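PDB 2GMQ: pheromone response PrgU-like domain-containing protein from Enterococcus faecalis, which is of unknown function but, as a plasmid-encoded member of the PrgU-like family, is probably linked to the enterococcal pheromone response. Local coordinates for residues V37-T42 with N93-F98; E60-N65 with V77-S82; L73-Y78 with T101-G106. All coordinates share one frame; numbering follows the deposited sequence.

The three contacts lie in one small fold. Contact 1 joins strands 34-39 and 94-98 in the antiparallel four-stranded sheet. Contact 2 joins residues 60-65 to residues 77-82, and along the chain it is nested inside the loop closed by contact 1. Contact 3 ties strand 71-76 to the segment entering helix 105-112, and its order in the chain crosses that of contact 1. Contacts 2 and 3 both reach the three-stranded sheet, share Val-77 and Tyr-78, and have centres about 11 Å apart. Contact 1 is centred about 12 Å from contact 2 and 16 Å from contact 3. Phe-98 O probably accepts a hydrogen bond from Tyr-78 N, which joins strand 94-98 to the chain following strand 71-76.

Contact 1 (V37-T42 with N93-F98); sequences VRLKNT and NVPVFF
Val-94 lays its CG2 methyl over one face of the Arg-38 guanidinium, 3.6 Å above the plane and shifted toward the rim. Arg-38 gets there with CG anti to the backbone N (chi1 167°) and a chain extended to NE. The two side chains cross obliquely, with Arg-38 CG 3.8 Å from Val-94 CG2. Val-96, the non-hydrogen-bonded partner of Arg-38, adds its CG2 at 4.1 Å from Arg-38 CG. Val-85 of the next strand touches all three residues. On the face carrying Val-37 and Phe-97 this contact is apolar. These two form a hydrogen-bonded pair, with Val-37 CG2 4.1 Å from Phe-97 CB. Val-37 CG2 and Leu-39 CD2 both lie at the edge of the Phe-97 ring, near its plane. Leu-39 CB sits 3.9 Å from Pro-95 CD. Ile-58 packs on Pro-95 and Phe-97. Three backbone bonds fix the register. Phe-97 N donates to Val-37 O at 2.9 Å, and Val-37 N donates to Phe-97 O at 3.0 Å. Leu-39 N meets Pro-95 O at 3.0 Å, nearly along the C=O axis and almost straight (171°). Beyond this bond Lys-40 takes the N-cap position, and Asn-41 turns OD1 back to Val-94 CG1. This is the central strand pair of an antiparallel four-stranded sheet, with strand 34-39 leading through Lys-40 into helix 41-50.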
loop_
_atom_site.group_PDB
_atom_site.type_symbol
_atom_site.label_atom_id
_atom_site.label_comp_id
_atom_site.label_asym_id
_atom_site.label_seq_id
_atom_site.Cartn_x
_atom_site.Cartn_y
_atom_site.Cartn_z
ATOM N N VAL A 37 3.682 5.948 -19.376
ATOM C CA VAL A 37 3.184 5.161 -18.246
ATOM C C VAL A 37 3.502 3.696 -18.645
ATOM O O VAL A 37 3.464 3.321 -19.872
ATOM C CB VAL A 37 1.667 5.289 -18.006
ATOM C CG1 VAL A 37 1.238 6.788 -17.913
ATOM C CG2 VAL A 37 0.876 4.692 -19.137
ATOM N N ARG A 38 3.865 2.900 -17.660
ATOM C CA ARG A 38 4.151 1.531 -17.894
ATOM C C ARG A 38 3.296 0.713 -16.975
ATOM O O ARG A 38 3.228 1.004 -15.799
ATOM C CB ARG A 38 5.646 1.395 -17.576
ATOM C CG ARG A 38 6.188 0.055 -17.432
ATOM C CD ARG A 38 7.613 0.209 -16.776
ATOM N NE ARG A 38 8.027 -1.105 -16.330
ATOM C CZ ARG A 38 9.135 -1.741 -16.735
ATOM N NH1 ARG A 38 9.976 -1.146 -17.599
ATOM N NH2 ARG A 38 9.393 -2.973 -16.277
ATOM N N LEU A 39 2.680 -0.377 -17.461
ATOM C CA LEU A 39 1.896 -1.207 -16.564
ATOM C C LEU A 39 2.783 -1.913 -15.556
ATOM O O LEU A 39 3.901 -2.411 -15.873
ATOM C CB LEU A 39 1.112 -2.315 -17.339
ATOM C CG LEU A 39 -0.311 -1.943 -17.736
ATOM C CD1 LEU A 39 -1.234 -1.841 -16.609
ATOM C CD2 LEU A 39 -0.310 -0.594 -18.549
ATOM N N LYS A 40 2.271 -2.000 -14.336
ATOM C CA LYS A 40 2.940 -2.769 -13.301
ATOM C C LYS A 40 2.965 -4.267 -13.634
ATOM O O LYS A 40 2.139 -4.770 -14.425
ATOM C CB LYS A 40 2.289 -2.510 -11.949
ATOM C CG LYS A 40 2.862 -1.256 -11.271
ATOM C CD LYS A 40 2.187 -1.040 -9.954
ATOM C CE LYS A 40 2.795 0.127 -9.194
ATOM N NZ LYS A 40 1.741 0.853 -8.452
ATOM N N ASN A 41 3.903 -4.994 -13.032
ATOM C CA ASN A 41 4.080 -6.388 -13.399
ATOM C C ASN A 41 2.858 -7.266 -13.131
ATOM O O ASN A 41 2.484 -8.106 -13.977
ATOM C CB ASN A 41 5.311 -7.031 -12.705
ATOM C CG ASN A 41 6.643 -6.430 -13.166
ATOM O OD1 ASN A 41 6.740 -5.427 -13.880
ATOM N ND2 ASN A 41 7.702 -7.085 -12.732
ATOM N N THR A 42 2.227 -7.096 -11.971
ATOM C CA THR A 42 1.078 -7.989 -11.614
ATOM C C THR A 42 -0.101 -7.783 -12.581
ATOM O O THR A 42 -0.627 -8.731 -13.156
ATOM C CB THR A 42 0.618 -7.725 -10.175
ATOM O OG1 THR A 42 1.766 -7.977 -9.320
ATOM C CG2 THR A 42 -0.423 -8.813 -9.785
ATOM N N ASN A 93 6.845 -9.491 -20.291
ATOM C CA ASN A 93 6.978 -8.101 -20.810
ATOM C C ASN A 93 5.724 -7.333 -20.542
ATOM O O ASN A 93 4.622 -7.899 -20.481
ATOM C CB ASN A 93 7.225 -8.013 -22.298
ATOM C CG ASN A 93 8.394 -8.873 -22.720
ATOM O OD1 ASN A 93 9.493 -8.785 -22.147
ATOM N ND2 ASN A 93 8.151 -9.746 -23.682
ATOM N N VAL A 94 5.891 -6.024 -20.439
ATOM C CA VAL A 94 4.794 -5.189 -19.976
ATOM C C VAL A 94 4.548 -4.050 -20.982
ATOM O O VAL A 94 5.494 -3.598 -21.620
ATOM C CB VAL A 94 5.083 -4.614 -18.552
ATOM C CG1 VAL A 94 5.429 -5.698 -17.533
ATOM C CG2 VAL A 94 6.120 -3.533 -18.551
ATOM N N PRO A 95 3.266 -3.638 -21.170
ATOM C CA PRO A 95 2.899 -2.550 -22.109
ATOM C C PRO A 95 3.346 -1.179 -21.586
ATOM O O PRO A 95 3.181 -0.928 -20.389
ATOM C CB PRO A 95 1.363 -2.550 -22.108
ATOM C CG PRO A 95 0.908 -3.622 -21.282
ATOM C CD PRO A 95 2.087 -4.304 -20.585
ATOM N N VAL A 96 3.770 -0.283 -22.508
ATOM C CA VAL A 96 4.146 1.074 -22.186
ATOM C C VAL A 96 3.419 1.962 -23.197
ATOM O O VAL A 96 3.391 1.616 -24.420
ATOM C CB VAL A 96 5.666 1.251 -22.407
ATOM C CG1 VAL A 96 6.104 2.689 -22.228
ATOM C CG2 VAL A 96 6.457 0.215 -21.563
ATOM N N PHE A 97 2.908 3.089 -22.692
ATOM C CA PHE A 97 2.227 4.060 -23.609
ATOM C C PHE A 97 2.906 5.393 -23.465
ATOM O O PHE A 97 3.266 5.776 -22.334
ATOM C CB PHE A 97 0.776 4.240 -23.207
ATOM C CG PHE A 97 -0.020 2.987 -23.394
ATOM C CD1 PHE A 97 -0.613 2.706 -24.642
ATOM C CD2 PHE A 97 -0.200 2.099 -22.288
ATOM C CE1 PHE A 97 -1.360 1.525 -24.863
ATOM C CE2 PHE A 97 -0.951 0.894 -22.485
ATOM C CZ PHE A 97 -1.535 0.608 -23.745
ATOM N N PHE A 98 3.025 6.092 -24.585
ATOM C CA PHE A 98 3.649 7.420 -24.550
ATOM C C PHE A 98 2.533 8.414 -24.626
ATOM O O PHE A 98 1.684 8.338 -25.520
ATOM C CB PHE A 98 4.629 7.640 -25.656
ATOM C CG PHE A 98 5.906 6.792 -25.489
ATOM C CD1 PHE A 98 7.071 7.384 -25.008
ATOM C CD2 PHE A 98 5.861 5.437 -25.699
ATOM C CE1 PHE A 98 8.244 6.608 -24.819
ATOM C CE2 PHE A 98 7.034 4.594 -25.528
ATOM C CZ PHE A 98 8.221 5.184 -25.074
#

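Contact 2 (E60-N65 with V77-S82)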
loop_
_atom_site.group_PDB
_atom_site.type_symbol
_atom_site.label_atom_id
_atom_site.label_comp_id
_atom_site.label_asym_id
_atom_site.label_seq_id
_atom_site.Cartn_x
_atom_site.Cartn_y
_atom_site.Cartn_z
ATOM N N GLU A 60 -3.890 -0.212 -31.261
ATOM C CA GLU A 60 -5.262 0.240 -31.529
ATOM C C GLU A 60 -5.729 1.308 -30.515
ATOM O O GLU A 60 -6.606 2.117 -30.787
ATOM C CB GLU A 60 -6.225 -0.946 -31.477
ATOM C CG GLU A 60 -5.797 -2.142 -32.336
ATOM C CD GLU A 60 -6.922 -3.117 -32.604
ATOM O OE1 GLU A 60 -8.050 -2.930 -32.099
ATOM O OE2 GLU A 60 -6.663 -4.096 -33.325
ATOM N N ILE A 61 -5.122 1.296 -29.333
ATOM C CA ILE A 61 -5.513 2.194 -28.260
ATOM C C ILE A 61 -5.041 3.633 -28.587
ATOM O O ILE A 61 -3.883 3.856 -28.846
ATOM C CB ILE A 61 -4.876 1.755 -26.925
ATOM C CG1 ILE A 61 -5.469 0.393 -26.430
ATOM C CG2 ILE A 61 -5.137 2.818 -25.898
ATOM C CD1 ILE A 61 -4.571 -0.476 -25.496
ATOM N N THR A 62 -5.972 4.569 -28.596
ATOM C CA THR A 62 -5.674 5.984 -28.828
ATOM C C THR A 62 -5.761 6.841 -27.537
ATOM O O THR A 62 -5.225 7.950 -27.518
ATOM C CB THR A 62 -6.637 6.571 -29.844
ATOM O OG1 THR A 62 -7.995 6.473 -29.359
ATOM C CG2 THR A 62 -6.477 5.842 -31.144
ATOM N N THR A 63 -6.455 6.336 -26.516
ATOM C CA THR A 63 -6.754 7.058 -25.298
ATOM C C THR A 63 -6.717 6.125 -24.077
ATOM O O THR A 63 -7.290 5.001 -24.107
ATOM C CB THR A 63 -8.208 7.583 -25.411
ATOM O OG1 THR A 63 -8.285 8.378 -26.593
ATOM C CG2 THR A 63 -8.524 8.467 -24.182
ATOM N N LEU A 64 -6.023 6.579 -23.042
ATOM C CA LEU A 64 -6.071 5.882 -21.727
ATOM C C LEU A 64 -6.921 6.745 -20.820
ATOM O O LEU A 64 -6.695 7.984 -20.718
ATOM C CB LEU A 64 -4.703 5.767 -21.067
ATOM C CG LEU A 64 -3.587 5.071 -21.797
ATOM C CD1 LEU A 64 -2.373 4.934 -20.884
ATOM C CD2 LEU A 64 -4.011 3.719 -22.442
ATOM N N ASN A 65 -7.916 6.093 -20.193
ATOM C CA ASN A 65 -8.749 6.770 -19.177
ATOM C C ASN A 65 -8.206 6.386 -17.785
ATOM O O ASN A 65 -8.469 5.260 -17.293
ATOM C CB ASN A 65 -10.188 6.366 -19.386
ATOM C CG ASN A 65 -11.165 7.143 -18.550
ATOM O OD1 ASN A 65 -10.834 8.188 -17.964
ATOM N ND2 ASN A 65 -12.423 6.661 -18.509
ATOM N N VAL A 77 -2.749 8.998 -26.284
ATOM C CA VAL A 77 -1.412 8.435 -26.456
ATOM C C VAL A 77 -0.978 8.588 -27.909
ATOM O O VAL A 77 -1.791 8.962 -28.766
ATOM C CB VAL A 77 -1.374 6.928 -26.025
ATOM C CG1 VAL A 77 -1.914 6.804 -24.549
ATOM C CG2 VAL A 77 -2.198 6.056 -27.039
ATOM N N TYR A 78 0.303 8.297 -28.194
ATOM C CA TYR A 78 0.831 8.232 -29.512
ATOM C C TYR A 78 0.762 6.754 -29.873
ATOM O O TYR A 78 1.600 5.994 -29.388
ATOM C CB TYR A 78 2.298 8.692 -29.523
ATOM C CG TYR A 78 2.545 10.139 -29.212
ATOM C CD1 TYR A 78 2.180 11.137 -30.125
ATOM C CD2 TYR A 78 3.202 10.524 -28.031
ATOM C CE1 TYR A 78 2.444 12.534 -29.865
ATOM C CE2 TYR A 78 3.469 11.929 -27.769
ATOM C CZ TYR A 78 3.095 12.891 -28.693
ATOM O OH TYR A 78 3.378 14.206 -28.423
ATOM N N PRO A 79 -0.304 6.312 -30.596
ATOM C CA PRO A 79 -0.443 4.848 -30.762
ATOM C C PRO A 79 0.764 4.173 -31.398
ATOM O O PRO A 79 1.007 3.002 -31.128
ATOM C CB PRO A 79 -1.693 4.679 -31.670
ATOM C CG PRO A 79 -2.324 5.969 -31.746
ATOM C CD PRO A 79 -1.506 7.032 -31.038
ATOM N N GLU A 80 1.500 4.894 -32.231
ATOM C CA GLU A 80 2.608 4.253 -32.961
ATOM C C GLU A 80 3.869 4.080 -32.112
ATOM O O GLU A 80 4.783 3.365 -32.524
ATOM C CB GLU A 80 2.883 4.918 -34.338
ATOM C CG GLU A 80 1.636 5.231 -35.192
ATOM C CD GLU A 80 0.791 4.008 -35.603
ATOM O OE1 GLU A 80 -0.454 4.124 -35.469
ATOM O OE2 GLU A 80 1.337 2.951 -36.054
ATOM N N LYS A 81 3.840 4.634 -30.899
ATOM C CA LYS A 81 4.915 4.507 -29.920
ATOM C C LYS A 81 4.623 3.432 -28.842
ATOM O O LYS A 81 5.508 3.081 -28.066
ATOM C CB LYS A 81 5.164 5.845 -29.224
ATOM C CG LYS A 81 5.599 6.937 -30.241
ATOM C CD LYS A 81 6.026 8.175 -29.531
ATOM C CE LYS A 81 6.165 9.348 -30.579
ATOM N NZ LYS A 81 5.980 10.767 -30.075
ATOM N N SER A 82 3.382 2.967 -28.760
ATOM C CA SER A 82 3.028 1.937 -27.742
ATOM C C SER A 82 3.850 0.679 -27.994
ATOM O O SER A 82 3.883 0.159 -29.123
ATOM C CB SER A 82 1.543 1.613 -27.786
ATOM O OG SER A 82 0.766 2.811 -27.593
HETATM O O HOH W 1 -1.693 2.435 -28.488
HETATM O O HOH W 2 -4.043 9.494 -30.042
#
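Val-77 has chi1 -55°, which puts CG1 anti to its carbonyl carbon and CG2 in the crowded position between N and C. Both methyls then meet residues 60-65. CG2 of Val-77 lies 3.3 Å from Ile-61 O. CG1 of Val-77 lies 3.7 Å from Leu-64 CG, and the two side chains cross at about a right angle. Leu-64 also has CG anti to its carbonyl carbon. Val-77 N donates to Thr-62 O at 3.0 Å, fairly straight at 167°, but from 44° out of the carbonyl plane. This bond sits at the open end of a beta hairpin formed by strands 63-68 and 71-76, the antiparallel pair of the three-stranded sheet. Past it the two chains separate, and water bridges them. One water donates to Thr-62 O and to Val-77 O, so Thr-62 O is held by two donors. A second water donates to Ile-61 O at 2.6 Å and accepts from Ser-82 OG, also at 2.6 Å. Pro-79 CB stands 3.7 Å from the same Ile-61 O, while the Pro-79 CG flank meets the Thr-62 methyl. The hydroxyl of Thr-62 bonds to Lys-14 N and only weakly to Thr-63 OG1. The chain turns through Pro-79 and Glu-80, and Lys-81 N donates back to Tyr-78 O. Lys-81 NZ lies centrally over one face of the Tyr-78 ring, 3.4 Å above its plane, as a cation-pi pair.

Contact 3 (L73-Y78 with T101-G106); sequences LALEVY and TPINRG
Strand 71-76 is the outermost strand of the three-stranded sheet within this chain, and residues 101-103 run beside it on the way into helix 105-112. The tight part is apolar. Leu-73 and Ile-103 reach toward each other tip to tip; Leu-73 CG and Ile-103 CG1 are each anti to their own backbone N. Leu-73 CD2 and Ile-103 CD1 end 3.4 Å apart, closer than usual carbon contact. Leu-75 crosses its partners at about a right angle. Its CD2 lies 3.7 Å from Thr-101 CG2, and the same CD2 of Leu-75 lies 4.0 Å from Ile-103 CG2. Leu-34 of the other sheet touches both Leu-75 and Ile-103, and Phe-108 of helix 105-112 packs on Ile-103. The loose side lies at Glu-76, which is exposed to solvent. Its chain is extended beyond CG. Glu-76 CB and CG both lie 3.4 Å from Thr-101 OG1, so the stem of the side chain flanks the hydroxyl. Between the two sides, Thr-101 grips the Glu-76 backbone twice. With chi1 -60° its hydroxyl oxygen lies beside its own backbone N, so both face the strand. Glu-76 N donates to Thr-101 OG1 at 2.8 Å. In return Thr-101 N donates to Glu-76 O at 3.1 Å, from 34° out of the carbonyl plane.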
loop_
_atom_site.group_PDB
_atom_site.type_symbol
_atom_site.label_atom_id
_atom_site.label_comp_id
_atom_site.label_asym_id
_atom_site.label_seq_id
_atom_site.Cartn_x
_atom_site.Cartn_y
_atom_site.Cartn_z
ATOM N N LEU A 73 -9.529 10.624 -15.848
ATOM C CA LEU A 73 -8.824 11.640 -16.707
ATOM C C LEU A 73 -8.471 10.925 -17.993
ATOM O O LEU A 73 -7.657 9.983 -17.963
ATOM C CB LEU A 73 -7.474 12.100 -16.125
ATOM C CG LEU A 73 -6.789 13.269 -16.897
ATOM C CD1 LEU A 73 -7.719 14.395 -17.252
ATOM C CD2 LEU A 73 -5.652 13.728 -15.964
ATOM N N ALA A 74 -9.085 11.343 -19.106
ATOM C CA ALA A 74 -8.692 10.743 -20.405
ATOM C C ALA A 74 -7.479 11.432 -21.003
ATOM O O ALA A 74 -7.458 12.713 -21.128
ATOM C CB ALA A 74 -9.923 10.867 -21.434
ATOM N N LEU A 75 -6.516 10.632 -21.484
ATOM C CA LEU A 75 -5.260 11.162 -22.049
ATOM C C LEU A 75 -5.021 10.457 -23.358
ATOM O O LEU A 75 -5.108 9.236 -23.403
ATOM C CB LEU A 75 -4.037 10.904 -21.101
ATOM C CG LEU A 75 -4.132 11.696 -19.771
ATOM C CD1 LEU A 75 -2.929 11.148 -18.895
ATOM C CD2 LEU A 75 -4.118 13.206 -19.836
ATOM N N GLU A 76 -4.798 11.223 -24.435
ATOM C CA GLU A 76 -4.456 10.583 -25.708
ATOM C C GLU A 76 -3.009 10.110 -25.619
ATOM O O GLU A 76 -2.163 10.768 -24.953
ATOM C CB GLU A 76 -4.582 11.552 -26.878
ATOM C CG GLU A 76 -5.912 12.292 -26.967
ATOM C CD GLU A 76 -5.966 13.089 -28.228
ATOM O OE1 GLU A 76 -5.261 14.109 -28.283
ATOM O OE2 GLU A 76 -6.682 12.682 -29.168
ATOM N N VAL A 77 -2.749 8.998 -26.284
ATOM C CA VAL A 77 -1.412 8.435 -26.456
ATOM C C VAL A 77 -0.978 8.588 -27.909
ATOM O O VAL A 77 -1.791 8.962 -28.766
ATOM C CB VAL A 77 -1.374 6.928 -26.025
ATOM C CG1 VAL A 77 -1.914 6.804 -24.549
ATOM C CG2 VAL A 77 -2.198 6.056 -27.039
ATOM N N TYR A 78 0.303 8.297 -28.194
ATOM C CA TYR A 78 0.831 8.232 -29.512
ATOM C C TYR A 78 0.762 6.754 -29.873
ATOM O O TYR A 78 1.600 5.994 -29.388
ATOM C CB TYR A 78 2.298 8.692 -29.523
ATOM C CG TYR A 78 2.545 10.139 -29.212
ATOM C CD1 TYR A 78 2.180 11.137 -30.125
ATOM C CD2 TYR A 78 3.202 10.524 -28.031
ATOM C CE1 TYR A 78 2.444 12.534 -29.865
ATOM C CE2 TYR A 78 3.469 11.929 -27.769
ATOM C CZ TYR A 78 3.095 12.891 -28.693
ATOM O OH TYR A 78 3.378 14.206 -28.423
ATOM N N THR A 101 -1.512 13.785 -24.890
ATOM C CA THR A 101 -2.160 14.953 -24.183
ATOM C C THR A 101 -1.174 15.554 -23.171
ATOM O O THR A 101 -0.702 14.884 -22.229
ATOM C CB THR A 101 -3.371 14.489 -23.469
ATOM O OG1 THR A 101 -4.270 13.937 -24.446
ATOM C CG2 THR A 101 -3.966 15.682 -22.612
ATOM N N PRO A 102 -0.838 16.857 -23.310
ATOM C CA PRO A 102 0.056 17.451 -22.291
ATOM C C PRO A 102 -0.594 17.544 -20.921
ATOM O O PRO A 102 -1.755 18.034 -20.781
ATOM C CB PRO A 102 0.398 18.860 -22.894
ATOM C CG PRO A 102 0.058 18.690 -24.321
ATOM C CD PRO A 102 -1.172 17.846 -24.361
ATOM N N ILE A 103 0.090 16.985 -19.930
ATOM C CA ILE A 103 -0.374 17.124 -18.563
ATOM C C ILE A 103 0.807 17.137 -17.629
ATOM O O ILE A 103 1.709 16.283 -17.789
ATOM C CB ILE A 103 -1.379 16.076 -18.129
ATOM C CG1 ILE A 103 -1.895 16.485 -16.717
ATOM C CG2 ILE A 103 -0.770 14.667 -18.214
ATOM C CD1 ILE A 103 -3.123 15.934 -16.238
ATOM N N ASN A 104 0.786 18.037 -16.638
ATOM C CA ASN A 104 1.932 18.120 -15.719
ATOM C C ASN A 104 1.631 17.538 -14.346
ATOM O O ASN A 104 0.443 17.348 -13.999
ATOM C CB ASN A 104 2.553 19.539 -15.649
ATOM C CG ASN A 104 3.478 19.879 -16.879
ATOM O OD1 ASN A 104 4.520 20.575 -16.733
ATOM N ND2 ASN A 104 2.996 19.525 -18.107
ATOM N N ARG A 105 2.671 17.330 -13.530
ATOM C CA ARG A 105 2.501 16.519 -12.313
ATOM C C ARG A 105 1.535 17.281 -11.356
ATOM O O ARG A 105 0.764 16.628 -10.681
ATOM C CB ARG A 105 3.843 16.220 -11.619
ATOM C CG ARG A 105 3.609 15.197 -10.520
ATOM C CD ARG A 105 4.871 14.585 -10.093
ATOM N NE ARG A 105 4.616 13.564 -9.081
ATOM C CZ ARG A 105 5.542 12.784 -8.684
ATOM N NH1 ARG A 105 6.724 12.918 -9.265
ATOM N NH2 ARG A 105 5.303 11.844 -7.756
ATOM N N GLY A 106 1.640 18.632 -11.310
ATOM C CA GLY A 106 0.853 19.484 -10.359
ATOM C C GLY A 106 -0.640 19.313 -10.597
ATOM O O GLY A 106 -1.387 18.874 -9.665
#